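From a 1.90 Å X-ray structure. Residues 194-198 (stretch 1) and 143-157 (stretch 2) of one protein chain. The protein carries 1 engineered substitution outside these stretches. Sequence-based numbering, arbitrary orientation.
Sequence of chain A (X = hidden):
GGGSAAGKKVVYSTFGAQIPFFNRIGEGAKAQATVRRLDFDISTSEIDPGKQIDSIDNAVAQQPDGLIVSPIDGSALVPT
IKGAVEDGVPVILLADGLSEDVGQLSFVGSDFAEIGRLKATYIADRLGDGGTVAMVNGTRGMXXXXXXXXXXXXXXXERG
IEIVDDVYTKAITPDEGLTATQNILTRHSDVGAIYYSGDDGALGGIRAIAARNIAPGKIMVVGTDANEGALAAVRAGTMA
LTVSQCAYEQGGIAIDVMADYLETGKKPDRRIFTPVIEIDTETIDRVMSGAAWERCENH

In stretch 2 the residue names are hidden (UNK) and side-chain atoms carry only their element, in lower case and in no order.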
# COMPACT_ATOMS: atom_id res chain seq x y z
N ILE A 194 -12.24 11.06 -11.45
CA ILE A 194 -11.86 11.41 -10.09
C ILE A 194 -10.88 10.36 -9.56
O ILE A 194 -11.13 9.13 -9.60
CB ILE A 194 -13.09 11.59 -9.14
CG1 ILE A 194 -14.09 12.55 -9.77
CG2 ILE A 194 -12.64 12.09 -7.76
CD1 ILE A 194 -15.40 12.74 -9.01
N TYR A 195 -9.70 10.86 -9.17
CA TYR A 195 -8.61 10.08 -8.62
C TYR A 195 -8.82 10.09 -7.07
O TYR A 195 -8.98 11.16 -6.52
CB TYR A 195 -7.33 10.84 -8.93
CG TYR A 195 -6.07 10.24 -8.40
CD1 TYR A 195 -5.72 10.33 -7.06
CD2 TYR A 195 -5.21 9.63 -9.27
CE1 TYR A 195 -4.52 9.75 -6.62
CE2 TYR A 195 -4.03 9.11 -8.86
CZ TYR A 195 -3.72 9.11 -7.56
OH TYR A 195 -2.52 8.48 -7.27
N TYR A 196 -8.81 8.93 -6.41
CA TYR A 196 -8.89 8.80 -4.95
C TYR A 196 -7.59 8.12 -4.46
O TYR A 196 -7.07 7.20 -5.10
CB TYR A 196 -10.11 7.93 -4.57
CG TYR A 196 -11.41 8.54 -4.94
CD1 TYR A 196 -11.91 8.43 -6.25
CD2 TYR A 196 -12.13 9.30 -4.01
CE1 TYR A 196 -13.11 9.04 -6.58
CE2 TYR A 196 -13.37 9.88 -4.32
CZ TYR A 196 -13.85 9.79 -5.61
OH TYR A 196 -14.99 10.35 -6.01
N SER A 197 -7.00 8.61 -3.36
CA SER A 197 -5.79 8.02 -2.81
C SER A 197 -6.00 6.54 -2.54
O SER A 197 -5.07 5.73 -2.70
CB SER A 197 -5.43 8.69 -1.46
OG SER A 197 -5.04 10.02 -1.69
N GLY A 198 -7.20 6.20 -2.09
CA GLY A 198 -7.53 4.81 -1.72
C GLY A 198 -8.92 4.41 -2.01
O GLY A 198 -9.83 5.29 -2.24
N UNK A 143 2.90 9.94 3.50
CA UNK A 143 3.72 9.55 2.40
C UNK A 143 2.92 8.80 1.32
O UNK A 143 3.14 9.02 0.12
o UNK A 143 5.70 8.28 1.85
c UNK A 143 4.86 8.67 2.93
N UNK A 144 2.00 7.94 1.74
CA UNK A 144 1.20 7.15 0.77
C UNK A 144 0.40 8.12 -0.12
O UNK A 144 0.35 7.92 -1.32
c UNK A 144 0.31 6.16 1.49
c UNK A 144 -2.13 5.86 0.81
c UNK A 144 -3.15 5.24 0.04
c UNK A 144 -0.47 4.58 -0.35
c UNK A 144 -1.49 3.97 -1.12
c UNK A 144 -0.79 5.53 0.63
c UNK A 144 -2.82 4.29 -0.92
N UNK A 145 -0.12 9.19 0.49
CA UNK A 145 -0.95 10.22 -0.16
C UNK A 145 -0.14 11.13 -1.03
O UNK A 145 -0.41 11.30 -2.25
c UNK A 145 -2.66 10.04 1.66
c UNK A 145 -1.77 11.00 0.91
c UNK A 145 -2.63 12.08 0.32
N UNK A 146 0.92 11.69 -0.44
CA UNK A 146 1.73 12.67 -1.14
C UNK A 146 2.57 12.13 -2.25
O UNK A 146 2.65 12.72 -3.32
o UNK A 146 0.24 15.88 1.31
c UNK A 146 2.62 13.43 -0.12
c UNK A 146 1.81 14.13 0.95
c UNK A 146 0.90 15.25 0.43
o UNK A 146 0.82 15.52 -0.83
N UNK A 147 3.17 10.96 -2.06
CA UNK A 147 4.02 10.44 -3.11
C UNK A 147 3.22 10.01 -4.31
O UNK A 147 3.62 10.29 -5.47
c UNK A 147 4.82 9.25 -2.64
o UNK A 147 6.70 7.34 -2.02
c UNK A 147 6.74 8.35 -1.25
o UNK A 147 7.47 8.42 -0.22
c UNK A 147 5.86 9.57 -1.59
N UNK A 148 2.10 9.31 -4.07
CA UNK A 148 1.27 8.95 -5.23
C UNK A 148 0.69 10.20 -5.94
O UNK A 148 0.59 10.22 -7.17
c UNK A 148 -2.01 7.31 -4.04
c UNK A 148 -1.02 8.45 -4.23
o UNK A 148 -2.22 6.82 -2.93
n UNK A 148 -2.60 6.87 -5.13
c UNK A 148 0.20 7.94 -4.86
N UNK A 149 0.35 11.21 -5.17
CA UNK A 149 -0.28 12.42 -5.69
C UNK A 149 0.66 13.25 -6.54
O UNK A 149 0.27 13.75 -7.60
N UNK A 150 1.90 13.41 -6.10
CA UNK A 150 2.85 14.14 -6.92
C UNK A 150 3.16 13.35 -8.19
O UNK A 150 3.20 13.91 -9.28
c UNK A 150 4.09 14.57 -6.13
c UNK A 150 4.86 15.68 -6.87
o UNK A 150 3.14 17.45 -6.59
c UNK A 150 3.98 16.87 -7.37
o UNK A 150 4.12 17.24 -8.59
N UNK A 151 3.25 12.04 -8.11
CA UNK A 151 3.47 11.30 -9.32
C UNK A 151 2.29 11.50 -10.31
O UNK A 151 2.50 11.55 -11.54
c UNK A 151 3.66 9.82 -9.00
N UNK A 152 1.05 11.59 -9.78
CA UNK A 152 -0.10 11.67 -10.64
C UNK A 152 -0.21 13.05 -11.28
O UNK A 152 -0.54 13.16 -12.46
c UNK A 152 -1.40 11.33 -9.87
N UNK A 153 0.08 14.09 -10.53
CA UNK A 153 0.05 15.42 -11.08
C UNK A 153 1.04 15.56 -12.27
O UNK A 153 0.73 16.25 -13.29
c UNK A 153 -0.62 16.55 -8.92
c UNK A 153 -0.92 16.96 -5.56
n UNK A 153 -1.19 17.46 -6.77
c UNK A 153 -0.22 17.52 -7.87
n UNK A 153 0.34 16.50 -5.26
c UNK A 153 0.40 16.44 -10.01
n UNK A 153 -1.88 16.93 -4.66
N UNK A 154 2.22 14.93 -12.13
CA UNK A 154 3.20 14.98 -13.22
C UNK A 154 2.67 14.32 -14.50
O UNK A 154 2.91 14.84 -15.61
o UNK A 154 7.07 14.65 -10.17
o UNK A 154 6.87 13.21 -11.81
c UNK A 154 4.51 14.29 -12.81
c UNK A 154 5.37 15.10 -11.84
c UNK A 154 6.52 14.26 -11.23
N UNK A 155 1.97 13.19 -14.37
CA UNK A 155 1.38 12.55 -15.52
C UNK A 155 0.33 13.49 -16.11
O UNK A 155 0.35 13.67 -17.31
c UNK A 155 1.92 10.19 -14.89
c UNK A 155 0.02 10.63 -16.40
c UNK A 155 0.81 11.17 -15.24
N UNK A 156 -0.55 14.09 -15.29
CA UNK A 156 -1.63 14.88 -15.86
C UNK A 156 -1.05 16.10 -16.65
O UNK A 156 -1.53 16.45 -17.74
c UNK A 156 -3.44 14.16 -14.14
c UNK A 156 -3.61 14.07 -12.78
c UNK A 156 -4.89 12.06 -13.02
c UNK A 156 -4.34 13.03 -12.22
c UNK A 156 -4.71 12.11 -14.40
c UNK A 156 -3.98 13.17 -14.94
c UNK A 156 -2.65 15.32 -14.76
N UNK A 157 -0.04 16.73 -16.07
CA UNK A 157 0.71 17.82 -16.75
C UNK A 157 1.23 17.37 -18.11
O UNK A 157 0.89 17.96 -19.11
c UNK A 157 1.88 18.27 -15.94
c UNK A 157 2.97 20.56 -15.68
o UNK A 157 3.13 20.29 -14.47
o UNK A 157 3.07 21.72 -16.15
c UNK A 157 2.62 19.41 -16.63
O HOH W 1 -2.96 10.93 -3.28

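Position 143 opens the helix with one carbon and one oxygen, far from stretch 1. It is Ser143. Position 144 has one carbon leading to a six-carbon ring with no oxygen. The ring end lies near the carbonyl of Ser197. This is Phe144, chi1 t, with its CZ 3.2 Å from Ser197 O.

Position 145 has one carbon carrying two more, a beta-branched hydrocarbon. Its branches lie near the Ser197 hydroxyl. It is Val145, and its CG1 is closest, 3.8 Å from Ser197 OG. Positions 146 and 147 each have three carbons, the third carrying two oxygens. Neither touches stretch 1. They are Glu146 and Glu147.

Position 148 has three carbons, the third carrying one oxygen and one nitrogen. This amide reaches Tyr195 and Ser197. It is Gln148, chi1 p. As modelled, NE2 is 2.7 Å from Tyr195 OH and OE1 is 3.1 Å from Ser197 O. The amide is probably turned over in the model, so its atom assignments stay open.

Position 149 has no side-chain atoms, so it is Gly149. Position 150 has three carbons ending in two oxygens, and is exposed and out of reach of stretch 1. It is Glu150. Positions 151 and 152 each have a single carbon. Only the second touches stretch 1. Both are alanines, and Ala152 CB is 3.6 Å from Tyr195 CE2.

Position 153 has three carbons, a nitrogen, then a carbon carrying two more nitrogens. It is Arg153. It stays clear of stretch 1 and forms a salt bridge along the helix, NH1 to Glu150 OE2 at 3.2 Å. Position 154 again has three carbons and two terminal oxygens, out of reach. It is Glu154. Position 155 is one carbon carrying two, also out of reach. It is Val155.

Position 156 has one carbon and a six-carbon ring, whose edge meets Tyr195. It is Phe156, with CZ 4.5 Å from Tyr195 CD2. Position 157 has three carbons, the third carrying two oxygens, out of reach of stretch 1. It is Glu157.

The strand and helix run nearly antiparallel, at 151°. Tyr195 and Ser197 point toward the helix; Tyr196 between them points away. The Tyr195 ring packs against Ala152 and reaches Phe156 further along. Ser197 meets Phe144 and Val145. Gln148 reaches both Tyr195 and Ser197. One water joins the stretches: it donates to Val145 O and accepts from Ser197 OG, each at 2.8 Å. The contact buries 337 Å², both sides summed.

Stretch 2, residues 143-157: SFVEEQGEAAREVFE
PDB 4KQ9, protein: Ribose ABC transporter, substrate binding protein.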